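Local coordinates for NTD biosynthesis operon protein NtdA (Bacillus subtilis subsp. subtilis, PDB 4K2M), which catalyses the reversible, pyridoxal phosphate-dependent transfer of an amino group from glutamate to 3-dehydro-glucose 6-phosphate, giving kanosamine 6-phosphate, at the interface of chains A and B. Coordinates in Å, arbitrary orientation; residue numbers count along the deposited sequence, not the author numbering. Chains: chain A/B, NTD biosynthesis operon protein NtdA.

Contact 1: the interface of chains A and B. Residues chain A 246-248, 255-256; chain B 99-101.
B:Thr100 plugs its methyl CG2 into a groove of chain A, and this is the tight part of the contact. CG2 of B:Thr100 points at ring carbon CD of A:Pro247, 3.7 Å away. The backbone of A:Gly255 and CG of A:Lys256, 3.8 Å from CG2 of B:Thr100, close round it. With CG2 anti to the carbonyl carbon, OG1 (chi1 51°) is turned instead toward the A:Tyr248 phenol. Beside it, A:Pro247 CG lies at the edge of the B:Phe99 ring, in its plane, 3.9 Å from CD2. The other side is looser and watered. The phenol OH of A:Tyr248 and the hydroxyl OG of B:Ser101 are 3.2 Å apart, a long hydrogen bond of undecided direction. A water bridges the same two groups, at 3.0 Å from A:Tyr248 OH, and also meets B:Ser101 O. Behind the contact, A:Asn246 OD1 accepts the backbone N of A:Tyr248 at 2.8 Å, with the donor 51° above the carbonyl plane. This bond probably steadies the turn. A:Asn246 to A:Tyr248 follow strand 240-244 and immediately precede the catalytic lysine A:Lys249, which is not linked to the cofactor in this structure. Chain B supplies the loop between 3-10 helix 94-96 and helix 103-116, so substrate-binding residues of both subunits meet here.

Contact 2: the interface of chains A and B. Residues chain A 277, 287, 290-292; chain B 158, 161.
A:Phe291 and B:Leu161 form the small apolar centre of this subunit contact in a DegT/DnrJ/EryC1 family aminotransferase. CB of A:Phe291 lies 3.8 Å from CB of B:Leu161. The phenylalanine CG sits between its own backbone N and carbonyl carbon (chi1 71°), which brings part of the ring beside the leucine. B:Leu161 CD1 reaches on to the carbonyl O of A:Asn290, at 3.5 Å. Further out, B:Asn158, one turn earlier on helix 154-162, pushes its amide into a polar notch of chain A. Its ND2 donates to the ring nitrogen ND1 of A:His277 at 3.1 Å. Amide and imidazole are nearly coplanar, 10° apart, and the bond runs in both planes. The same ND2 gives a second hydrogen bond to the backbone O of A:His277 at 2.9 Å, tilted 30° from the carbonyl plane. With the bond at OD1, these two probably fix the rotation of the amide. Its other end, OD1, accepts a hydrogen bond from the side-chain amine NZ of A:Lys287 at 2.7 Å. The backbone N of A:Gly292 adds a weak bond to OD1. At the rim, A:Lys287 bends at chi3, and its NZ also donates to A:Asn290 O at 2.8 Å, tying the lysine to its own loop.

Contact 3: the interface of chains A and B. Residues chain A 78, 83, 86-87, 90, 254; chain B 90, 94, 99.
Helix 80-93 of chain A, with the A:Ile78 segment before it and the A:Cys254 loop, meets the end of helix 80-93, the 3-10 helix 94-96 and the following loop of chain B. The patch belongs to the homodimer interface of a DegT/DnrJ/EryC1 aminotransferase, and the side chains meeting here are apolar. B:Leu94 is the wedge. Its CD1 lies 3.7 Å from CD2 of A:Leu87, the two leucines sliding past each other in opposite directions. The same CD1 touches CG2 of A:Ile86, and CB leans on both methyls of A:Val83. The other branch, CD2, turns to the sulfur SG of A:Cys254 at 3.9 Å. One residue therefore spans the helix and the loop of the partner. Close by, A:Leu90 and B:Leu90 meet through their CD1 methyls, 3.7 Å apart, and cross at about a right angle, as the same residue from each subunit. The B:Phe99 ring takes CB of A:Cys254 over one face, 4.0 Å from the ring centroid and shifted toward the rim. Methyl CD1 of A:Ile78 comes to CZ of this ring at 3.8 Å. The branch methyl CG2 of A:Ile78 rests near the backbone O of B:Leu94, 3.5 Å away.

Contact 4: the interface of chains A and B. Residues chain A 126, 128, 153, 155, 158, 256; chain B 277, 292, 294.
Chain A brings the starts of helices 127-137 and 154-163 and the loops holding A:Ser126, A:Phe153 and A:Lys256; chain B brings the loop residues B:His277, B:Gly292 and B:Asn294. The B:His277 imidazole is boxed in. A:Phe153 presents the CE2 edge of its ring to one face of the histidine, offset toward the rim, with the planes at 72° and the centroids 5.0 Å apart. Its CG stands opposite the backbone N (chi1 179°), which extends the ring toward the histidine. A:Ala155 CB lies 3.5 Å from CE1 of B:His277. The hydroxyl OG1 of A:Thr128 also faces CE1, at 3.5 Å and in the ring plane. A:Asn158 ND2 donates to ND1 of B:His277, in the ring plane, helping to hold the imidazole in place. CG of B:Asn294 lies opposite its backbone N (chi1 -178°), which points the amide toward A:Lys256. CD of A:Lys256 packs against this amide, 3.5 Å from CG. The lysine chain bends at chi3 and chi4, which carries CE past the amide. Toward the ND2 end, A:Ser126 CB comes within 3.5 Å of B:Asn294 ND2. A:Thr128 and B:Asn294 bind the pyridoxal phosphate and A:Phe153 the sugar substrate, so this contact helps build an active site shared by both subunits.

Contact 1: the interface of chains A and B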
ATOM      1  N   ASN A 246       2.603   9.501  -4.430  1.00 10.48           N
ATOM      2  CA  ASN A 246       2.446   9.979  -3.058  1.00 14.13           C
ATOM      3  C   ASN A 246       1.827  11.397  -3.099  1.00 13.53           C
ATOM      4  O   ASN A 246       2.048  12.168  -4.048  1.00 14.77           O
ATOM      5  CB  ASN A 246       3.823   9.930  -2.368  1.00 17.85           C
ATOM      6  CG  ASN A 246       3.932  10.858  -1.185  1.00 25.21           C
ATOM      7  OD1 ASN A 246       4.197  12.052  -1.352  0.84 18.49           O
ATOM      8  ND2 ASN A 246       3.770  10.311   0.026  0.91 19.04           N
ATOM      9  N   PRO A 247       1.020  11.741  -2.096  1.00 13.05           N
ATOM     10  CA  PRO A 247       0.294  13.014  -2.164  1.00 12.42           C
ATOM     11  C   PRO A 247       1.142  14.277  -2.243  1.00 15.57           C
ATOM     12  O   PRO A 247       0.581  15.326  -2.569  1.00 17.81           O
ATOM     13  CB  PRO A 247      -0.489  13.030  -0.848  1.00 16.02           C
ATOM     14  CG  PRO A 247      -0.697  11.590  -0.545  1.00 14.03           C
ATOM     15  CD  PRO A 247       0.564  10.906  -0.967  1.00 11.71           C
ATOM     16  N   TYR A 248       2.431  14.210  -1.919  1.00 12.90           N
ATOM     17  CA  TYR A 248       3.264  15.402  -2.026  1.00 13.39           C
ATOM     18  C   TYR A 248       3.908  15.539  -3.400  1.00 16.50           C
ATOM     19  O   TYR A 248       4.587  16.532  -3.665  1.00 18.18           O
ATOM     20  CB  TYR A 248       4.360  15.415  -0.964  1.00 19.69           C
ATOM     21  CG  TYR A 248       3.905  14.945   0.396  1.00 18.47           C
ATOM     22  CD1 TYR A 248       2.695  15.363   0.940  1.00 33.10           C
ATOM     23  CD2 TYR A 248       4.676  14.058   1.118  1.00 22.77           C
ATOM     24  CE1 TYR A 248       2.280  14.906   2.189  1.00 33.29           C
ATOM     25  CE2 TYR A 248       4.284  13.611   2.350  1.00 24.70           C
ATOM     26  CZ  TYR A 248       3.095  14.030   2.885  1.00 28.61           C
ATOM     27  OH  TYR A 248       2.718  13.549   4.122  1.00 42.42           O
ATOM     28  N   GLY A 255      -3.255   8.649  -0.888  1.00 14.31           N
ATOM     29  CA  GLY A 255      -2.704   7.527  -0.167  1.00 12.93           C
ATOM     30  C   GLY A 255      -1.418   7.146  -0.890  1.00 17.84           C
ATOM     31  O   GLY A 255      -0.930   7.899  -1.735  1.00 16.14           O
ATOM     32  N   LYS A 256      -0.862   5.984  -0.580  1.00 14.41           N
ATOM     33  CA  LYS A 256       0.342   5.556  -1.297  1.00 13.12           C
ATOM     34  C   LYS A 256      -0.016   4.902  -2.634  1.00 12.29           C
ATOM     35  O   LYS A 256      -1.020   4.174  -2.734  1.00 15.75           O
ATOM     36  CB  LYS A 256       1.180   4.600  -0.425  1.00 13.78           C
ATOM     37  CG  LYS A 256       1.906   5.307   0.723  1.00 16.53           C
ATOM     38  CD  LYS A 256       2.852   4.384   1.490  1.00 18.09           C
ATOM     39  CE  LYS A 256       2.132   3.325   2.305  1.00 20.61           C
ATOM     40  NZ  LYS A 256       1.330   3.959   3.392  1.00 29.91           N
TER
ATOM     41  N   PHE B  99      -2.993  12.088   4.044  1.00 14.71           N
ATOM     42  CA  PHE B  99      -3.545  10.849   3.490  1.00 13.25           C
ATOM     43  C   PHE B  99      -2.653   9.661   3.771  1.00 15.17           C
ATOM     44  O   PHE B  99      -3.116   8.529   3.816  1.00 17.90           O
ATOM     45  CB  PHE B  99      -3.742  10.997   1.982  1.00 17.53           C
ATOM     46  CG  PHE B  99      -4.526  12.213   1.602  1.00 16.49           C
ATOM     47  CD1 PHE B  99      -5.652  12.563   2.319  1.00 19.50           C
ATOM     48  CD2 PHE B  99      -4.122  13.016   0.549  1.00 12.55           C
ATOM     49  CE1 PHE B  99      -6.382  13.696   1.993  1.00 17.68           C
ATOM     50  CE2 PHE B  99      -4.857  14.156   0.210  1.00 17.88           C
ATOM     51  CZ  PHE B  99      -5.985  14.486   0.934  1.00 16.11           C
ATOM     52  N   THR B 100      -1.367   9.920   3.945  1.00 15.27           N
ATOM     53  CA  THR B 100      -0.410   8.861   4.271  1.00 16.68           C
ATOM     54  C   THR B 100      -0.090   8.945   5.767  1.00 18.91           C
ATOM     55  O   THR B 100      -0.662   8.211   6.570  1.00 16.86           O
ATOM     56  CB  THR B 100       0.839   8.965   3.392  1.00 16.90           C
ATOM     57  OG1 THR B 100       1.341  10.303   3.443  1.00 19.95           O
ATOM     58  CG2 THR B 100       0.475   8.643   1.944  1.00 16.54           C
ATOM     59  N   SER B 101       0.817   9.835   6.146  0.53 19.96           N
ATOM     60  CA  SER B 101       1.019  10.124   7.559  0.53 19.68           C
ATOM     61  C   SER B 101      -0.167  10.943   8.060  0.53 23.33           C
ATOM     62  O   SER B 101      -0.743  11.733   7.315  0.53 22.04           O
ATOM     63  CB  SER B 101       2.308  10.914   7.770  0.53 23.58           C
ATOM     64  OG  SER B 101       2.352  12.045   6.921  0.53 22.12           O
TER
HETATM   65  O   HOH W   1       0.006  12.953   5.209  1.00 26.81           O

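Contact 2: the interface of chains A and B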
ATOM      1  N   HIS A 277       1.760 -11.436  -5.914  1.00 13.56           N
ATOM      2  CA  HIS A 277       1.898 -12.766  -5.298  1.00 10.48           C
ATOM      3  C   HIS A 277       2.604 -13.821  -6.138  1.00 12.95           C
ATOM      4  O   HIS A 277       2.674 -14.993  -5.749  1.00 14.73           O
ATOM      5  CB  HIS A 277       0.535 -13.280  -4.814  1.00 14.37           C
ATOM      6  CG  HIS A 277      -0.022 -12.497  -3.663  1.00 14.57           C
ATOM      7  ND1 HIS A 277       0.633 -12.398  -2.452  1.00 15.81           N
ATOM      8  CD2 HIS A 277      -1.156 -11.764  -3.540  1.00 16.64           C
ATOM      9  CE1 HIS A 277      -0.073 -11.635  -1.634  1.00 19.49           C
ATOM     10  NE2 HIS A 277      -1.166 -11.246  -2.266  1.00 15.19           N
ATOM     11  N   LYS A 287       0.611 -19.660  -8.824  1.00 13.57           N
ATOM     12  CA  LYS A 287       1.940 -19.045  -8.894  1.00 14.07           C
ATOM     13  C   LYS A 287       2.740 -19.576 -10.069  1.00 18.41           C
ATOM     14  O   LYS A 287       2.684 -20.769 -10.387  1.00 17.39           O
ATOM     15  CB  LYS A 287       2.701 -19.263  -7.592  1.00 13.88           C
ATOM     16  CG  LYS A 287       2.079 -18.483  -6.444  1.00 20.56           C
ATOM     17  CD  LYS A 287       2.766 -18.760  -5.115  1.00 25.97           C
ATOM     18  CE  LYS A 287       4.245 -18.428  -5.176  1.00 18.22           C
ATOM     19  NZ  LYS A 287       4.813 -18.281  -3.782  1.00 16.43           N
ATOM     20  N   ASN A 290       8.651 -17.851  -8.064  1.00 16.89           N
ATOM     21  CA  ASN A 290       8.861 -18.335  -6.697  1.00 15.85           C
ATOM     22  C   ASN A 290       8.016 -17.593  -5.664  1.00 14.69           C
ATOM     23  O   ASN A 290       7.428 -18.207  -4.776  1.00 17.82           O
ATOM     24  CB  ASN A 290      10.333 -18.263  -6.312  1.00 16.91           C
ATOM     25  CG  ASN A 290      11.179 -19.254  -7.091  1.00 20.38           C
ATOM     26  OD1 ASN A 290      10.646 -20.175  -7.717  1.00 17.07           O
ATOM     27  ND2 ASN A 290      12.493 -19.060  -7.076  1.00 22.26           N
ATOM     28  N   PHE A 291       7.961 -16.270  -5.789  1.00 16.02           N
ATOM     29  CA  PHE A 291       7.123 -15.471  -4.906  1.00 11.61           C
ATOM     30  C   PHE A 291       6.820 -14.118  -5.517  1.00 11.52           C
ATOM     31  O   PHE A 291       7.445 -13.701  -6.490  1.00 14.91           O
ATOM     32  CB  PHE A 291       7.825 -15.261  -3.562  1.00 14.78           C
ATOM     33  CG  PHE A 291       8.998 -14.330  -3.628  1.00 17.30           C
ATOM     34  CD1 PHE A 291       8.847 -12.970  -3.371  1.00 22.27           C
ATOM     35  CD2 PHE A 291      10.261 -14.818  -3.933  1.00 21.36           C
ATOM     36  CE1 PHE A 291       9.944 -12.109  -3.439  1.00 22.31           C
ATOM     37  CE2 PHE A 291      11.353 -13.972  -3.994  1.00 27.07           C
ATOM     38  CZ  PHE A 291      11.192 -12.612  -3.749  1.00 28.02           C
ATOM     39  N   GLY A 292       5.879 -13.409  -4.912  1.00 12.65           N
ATOM     40  CA  GLY A 292       5.600 -12.048  -5.319  1.00 13.76           C
ATOM     41  C   GLY A 292       5.117 -11.278  -4.116  1.00 17.74           C
ATOM     42  O   GLY A 292       5.070 -11.819  -3.015  1.00 13.64           O
TER
ATOM     43  N   ASN B 158       4.479 -16.158   0.692  1.00 12.45           N
ATOM     44  CA  ASN B 158       5.127 -15.060   0.002  1.00 13.22           C
ATOM     45  C   ASN B 158       5.834 -14.124   0.982  1.00 14.67           C
ATOM     46  O   ASN B 158       6.939 -13.648   0.712  1.00 15.36           O
ATOM     47  CB  ASN B 158       4.132 -14.288  -0.883  1.00 12.97           C
ATOM     48  CG  ASN B 158       3.861 -14.984  -2.211  1.00 18.29           C
ATOM     49  OD1 ASN B 158       4.663 -15.798  -2.673  1.00 16.64           O
ATOM     50  ND2 ASN B 158       2.731 -14.658  -2.836  1.00 12.67           N
ATOM     51  N   LEU B 161       9.030 -15.882   1.924  1.00 13.87           N
ATOM     52  CA  LEU B 161       9.974 -15.973   0.820  1.00 14.12           C
ATOM     53  C   LEU B 161      10.552 -14.618   0.440  1.00 24.37           C
ATOM     54  O   LEU B 161      11.709 -14.523   0.046  1.00 20.12           O
ATOM     55  CB  LEU B 161       9.314 -16.623  -0.397  1.00 14.66           C
ATOM     56  CG  LEU B 161       8.991 -18.104  -0.263  1.00 16.52           C
ATOM     57  CD1 LEU B 161       8.018 -18.561  -1.346  1.00 14.42           C
ATOM     58  CD2 LEU B 161      10.286 -18.893  -0.339  1.00 17.23           C
TER

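Contact 3: the interface of chains A and B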
ATOM      1  N   ILE A  78      -3.973  20.098  -1.842  1.00 17.08           N
ATOM      2  CA  ILE A  78      -5.182  19.601  -2.474  1.00 15.46           C
ATOM      3  C   ILE A  78      -6.198  20.738  -2.449  1.00 17.34           C
ATOM      4  O   ILE A  78      -6.437  21.321  -1.400  1.00 19.60           O
ATOM      5  CB  ILE A  78      -5.700  18.301  -1.802  1.00 19.95           C
ATOM      6  CG1 ILE A  78      -6.892  17.730  -2.578  1.00 21.43           C
ATOM      7  CG2 ILE A  78      -6.061  18.523  -0.329  1.00 16.30           C
ATOM      8  CD1 ILE A  78      -7.495  16.460  -1.942  1.00 22.52           C
ATOM      9  N   VAL A  83     -11.183  18.256  -4.014  1.00 15.61           N
ATOM     10  CA  VAL A  83     -11.936  17.581  -2.959  1.00 16.98           C
ATOM     11  C   VAL A  83     -13.343  17.291  -3.452  1.00 23.37           C
ATOM     12  O   VAL A  83     -13.873  16.198  -3.240  1.00 17.89           O
ATOM     13  CB  VAL A  83     -11.965  18.391  -1.647  1.00 19.01           C
ATOM     14  CG1 VAL A  83     -12.942  17.777  -0.647  1.00 20.44           C
ATOM     15  CG2 VAL A  83     -10.569  18.437  -1.029  1.00 23.27           C
ATOM     16  N   ILE A  86     -13.248  14.468  -5.988  1.00 18.73           N
ATOM     17  CA  ILE A  86     -12.940  13.186  -5.343  1.00 18.96           C
ATOM     18  C   ILE A  86     -14.153  12.646  -4.595  1.00 21.15           C
ATOM     19  O   ILE A  86     -14.485  11.466  -4.701  1.00 21.35           O
ATOM     20  CB  ILE A  86     -11.718  13.311  -4.408  1.00 15.08           C
ATOM     21  CG1 ILE A  86     -10.444  13.558  -5.230  1.00 17.78           C
ATOM     22  CG2 ILE A  86     -11.555  12.069  -3.547  1.00 14.22           C
ATOM     23  CD1 ILE A  86      -9.305  14.177  -4.401  1.00 14.94           C
ATOM     24  N   LEU A  87     -14.832  13.509  -3.853  1.00 17.41           N
ATOM     25  CA  LEU A  87     -16.055  13.097  -3.164  1.00 21.44           C
ATOM     26  C   LEU A  87     -17.102  12.596  -4.153  1.00 21.15           C
ATOM     27  O   LEU A  87     -17.834  11.646  -3.861  1.00 22.77           O
ATOM     28  CB  LEU A  87     -16.613  14.237  -2.321  1.00 22.25           C
ATOM     29  CG  LEU A  87     -15.826  14.553  -1.056  1.00 24.28           C
ATOM     30  CD1 LEU A  87     -16.323  15.853  -0.423  1.00 22.64           C
ATOM     31  CD2 LEU A  87     -15.951  13.407  -0.053  1.00 24.40           C
ATOM     32  N   LEU A  90     -16.019   9.076  -5.408  1.00 21.03           N
ATOM     33  CA  LEU A  90     -16.126   8.108  -4.320  1.00 20.04           C
ATOM     34  C   LEU A  90     -17.584   7.776  -4.033  1.00 21.33           C
ATOM     35  O   LEU A  90     -17.902   6.694  -3.548  1.00 16.62           O
ATOM     36  CB  LEU A  90     -15.434   8.621  -3.060  1.00 21.67           C
ATOM     37  CG  LEU A  90     -13.918   8.774  -3.223  1.00 27.77           C
ATOM     38  CD1 LEU A  90     -13.251   9.112  -1.895  1.00 29.67           C
ATOM     39  CD2 LEU A  90     -13.281   7.518  -3.862  1.00 26.31           C
ATOM     40  N   CYS A 254      -4.608   9.999  -2.996  1.00 16.20           N
ATOM     41  CA  CYS A 254      -4.893  10.265  -1.586  1.00 11.65           C
ATOM     42  C   CYS A 254      -4.498   9.077  -0.716  1.00 13.91           C
ATOM     43  O   CYS A 254      -5.291   8.564   0.091  1.00 17.88           O
ATOM     44  CB  CYS A 254      -6.368  10.602  -1.368  1.00 12.55           C
ATOM     45  SG  CYS A 254      -6.865  12.117  -2.233  1.00 18.25           S
TER
ATOM     46  N   LEU B  90     -14.658  11.298   5.203  1.00 18.18           N
ATOM     47  CA  LEU B  90     -13.775  11.768   4.134  1.00 20.86           C
ATOM     48  C   LEU B  90     -14.026  13.238   3.840  1.00 17.83           C
ATOM     49  O   LEU B  90     -13.131  13.945   3.397  1.00 17.46           O
ATOM     50  CB  LEU B  90     -13.918  10.917   2.870  1.00 23.91           C
ATOM     51  CG  LEU B  90     -13.427   9.474   3.042  1.00 27.97           C
ATOM     52  CD1 LEU B  90     -13.469   8.699   1.730  1.00 32.09           C
ATOM     53  CD2 LEU B  90     -12.017   9.452   3.630  1.00 30.98           C
ATOM     54  N   LEU B  94     -10.333  14.756   3.740  1.00 18.14           N
ATOM     55  CA  LEU B  94      -9.766  15.216   2.473  1.00 13.77           C
ATOM     56  C   LEU B  94      -9.159  16.625   2.511  1.00 21.67           C
ATOM     57  O   LEU B  94      -8.056  16.818   2.003  1.00 19.48           O
ATOM     58  CB  LEU B  94     -10.755  15.054   1.311  1.00 16.63           C
ATOM     59  CG  LEU B  94     -11.029  13.609   0.907  1.00 16.29           C
ATOM     60  CD1 LEU B  94     -12.286  13.504   0.031  1.00 19.62           C
ATOM     61  CD2 LEU B  94      -9.820  13.009   0.169  1.00 17.20           C
ATOM     62  N   PHE B  99      -2.993  12.088   4.044  1.00 14.71           N
ATOM     63  CA  PHE B  99      -3.545  10.849   3.490  1.00 13.25           C
ATOM     64  C   PHE B  99      -2.653   9.661   3.771  1.00 15.17           C
ATOM     65  O   PHE B  99      -3.116   8.529   3.816  1.00 17.90           O
ATOM     66  CB  PHE B  99      -3.742  10.997   1.982  1.00 17.53           C
ATOM     67  CG  PHE B  99      -4.526  12.213   1.602  1.00 16.49           C
ATOM     68  CD1 PHE B  99      -5.652  12.563   2.319  1.00 19.50           C
ATOM     69  CD2 PHE B  99      -4.122  13.016   0.549  1.00 12.55           C
ATOM     70  CE1 PHE B  99      -6.382  13.696   1.993  1.00 17.68           C
ATOM     71  CE2 PHE B  99      -4.857  14.156   0.210  1.00 17.88           C
ATOM     72  CZ  PHE B  99      -5.985  14.486   0.934  1.00 16.11           C
TER

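Contact 4: the interface of chains A and B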
ATOM      1  N   SER A 126       3.215   1.774  -4.164  1.00 13.83           N
ATOM      2  CA  SER A 126       4.062   2.932  -3.847  1.00 13.22           C
ATOM      3  C   SER A 126       5.187   3.038  -4.851  1.00 13.25           C
ATOM      4  O   SER A 126       5.439   2.100  -5.598  1.00 12.37           O
ATOM      5  CB  SER A 126       4.667   2.827  -2.445  1.00 17.03           C
ATOM      6  OG  SER A 126       5.639   1.781  -2.386  1.00 14.43           O
ATOM      7  N   THR A 128       8.326   3.220  -3.910  1.00 12.97           N
ATOM      8  CA  THR A 128       9.326   2.293  -3.389  1.00 17.75           C
ATOM      9  C   THR A 128       9.108   0.891  -3.946  1.00 14.31           C
ATOM     10  O   THR A 128      10.064   0.211  -4.384  1.00 13.21           O
ATOM     11  CB  THR A 128       9.278   2.238  -1.839  1.00 14.78           C
ATOM     12  OG1 THR A 128       9.531   3.550  -1.317  1.00 16.04           O
ATOM     13  CG2 THR A 128      10.340   1.280  -1.308  1.00 17.04           C
ATOM     14  N   PHE A 153      16.082  10.313  -1.599  1.00  9.97           N
ATOM     15  CA  PHE A 153      15.311   9.904  -0.430  1.00  8.65           C
ATOM     16  C   PHE A 153      15.657   8.448  -0.131  1.00 13.63           C
ATOM     17  O   PHE A 153      15.995   7.685  -1.040  1.00 15.31           O
ATOM     18  CB  PHE A 153      13.820  10.060  -0.747  1.00 10.49           C
ATOM     19  CG  PHE A 153      12.904   9.644   0.377  1.00 11.06           C
ATOM     20  CD1 PHE A 153      12.980  10.252   1.629  1.00 13.68           C
ATOM     21  CD2 PHE A 153      11.948   8.668   0.167  1.00 14.49           C
ATOM     22  CE1 PHE A 153      12.123   9.868   2.669  1.00 15.53           C
ATOM     23  CE2 PHE A 153      11.097   8.266   1.204  1.00 19.13           C
ATOM     24  CZ  PHE A 153      11.184   8.872   2.449  1.00 16.12           C
ATOM     25  N   ALA A 155      14.175   5.875   0.212  1.00 14.29           N
ATOM     26  CA  ALA A 155      13.400   4.854  -0.492  1.00 13.85           C
ATOM     27  C   ALA A 155      14.164   4.194  -1.623  1.00 12.93           C
ATOM     28  O   ALA A 155      13.976   3.009  -1.897  1.00 12.99           O
ATOM     29  CB  ALA A 155      12.126   5.465  -1.043  1.00 16.73           C
ATOM     30  N   ASN A 158      16.567   1.755  -0.230  1.00 11.13           N
ATOM     31  CA  ASN A 158      15.816   0.692   0.447  1.00 10.85           C
ATOM     32  C   ASN A 158      15.256  -0.314  -0.532  1.00 12.56           C
ATOM     33  O   ASN A 158      15.225  -1.511  -0.257  1.00 13.71           O
ATOM     34  CB  ASN A 158      14.680   1.261   1.304  1.00 11.77           C
ATOM     35  CG  ASN A 158      15.171   1.840   2.612  1.00 12.99           C
ATOM     36  OD1 ASN A 158      16.224   1.440   3.125  1.00 16.03           O
ATOM     37  ND2 ASN A 158      14.435   2.817   3.142  1.00 10.95           N
ATOM     38  N   LYS A 256      -0.862   5.984  -0.580  1.00 14.41           N
ATOM     39  CA  LYS A 256       0.342   5.556  -1.297  1.00 13.12           C
ATOM     40  C   LYS A 256      -0.016   4.902  -2.634  1.00 12.29           C
ATOM     41  O   LYS A 256      -1.020   4.174  -2.734  1.00 15.75           O
ATOM     42  CB  LYS A 256       1.180   4.600  -0.425  1.00 13.78           C
ATOM     43  CG  LYS A 256       1.906   5.307   0.723  1.00 16.53           C
ATOM     44  CD  LYS A 256       2.852   4.384   1.490  1.00 18.09           C
ATOM     45  CE  LYS A 256       2.132   3.325   2.305  1.00 20.61           C
ATOM     46  NZ  LYS A 256       1.330   3.959   3.392  1.00 29.91           N
TER
ATOM     47  N   HIS B 277      10.994   2.547   6.204  1.00 12.15           N
ATOM     48  CA  HIS B 277      12.280   2.945   5.612  1.00 11.63           C
ATOM     49  C   HIS B 277      13.493   2.715   6.482  1.00 12.06           C
ATOM     50  O   HIS B 277      14.606   3.127   6.135  1.00 14.03           O
ATOM     51  CB  HIS B 277      12.238   4.403   5.132  1.00  9.33           C
ATOM     52  CG  HIS B 277      11.319   4.619   3.970  1.00 15.42           C
ATOM     53  ND1 HIS B 277      11.543   4.060   2.726  1.00 19.00           N
ATOM     54  CD2 HIS B 277      10.153   5.297   3.875  1.00 14.43           C
ATOM     55  CE1 HIS B 277      10.561   4.404   1.911  1.00 22.71           C
ATOM     56  NE2 HIS B 277       9.701   5.148   2.586  1.00 15.62           N
ATOM     57  N   GLY B 292      14.469  -0.547   5.241  1.00 14.67           N
ATOM     58  CA  GLY B 292      13.093  -0.722   5.655  1.00 15.17           C
ATOM     59  C   GLY B 292      12.192  -0.605   4.442  1.00 14.63           C
ATOM     60  O   GLY B 292      12.673  -0.393   3.327  1.00 14.80           O
ATOM     61  N   ASN B 294       8.228   0.803   2.659  1.00 13.41           N
ATOM     62  CA  ASN B 294       7.254   1.870   2.770  1.00 11.31           C
ATOM     63  C   ASN B 294       5.911   1.202   3.011  1.00 16.21           C
ATOM     64  O   ASN B 294       5.089   1.068   2.099  1.00 17.05           O
ATOM     65  CB  ASN B 294       7.251   2.717   1.502  1.00 14.40           C
ATOM     66  CG  ASN B 294       6.286   3.874   1.582  1.00 12.93           C
ATOM     67  OD1 ASN B 294       5.839   4.259   2.670  1.00 16.64           O
ATOM     68  ND2 ASN B 294       5.958   4.456   0.422  1.00 17.50           N
TER

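Contacts 1, 3 and 4 are neighbours along the interface. Contacts 1 and 3 share B:Phe99, and their C-alpha centres lie about 11 Å apart. Contacts 1 and 4 share A:Lys256, and their C-alpha centres lie about 12 Å apart. Contact 2 is farther off, about 20 Å from contact 4 and 33 Å from contact 3. Contacts 2 and 4 hold the same Asn158, His277 and Gly292 set with the chains exchanged, as the two-fold axis requires. Contact 3 joins mainly apolar side chains, whereas contacts 1 and 4 carry substrate- and cofactor-binding residues from both chains, which probably makes the active sites depend on dimer assembly.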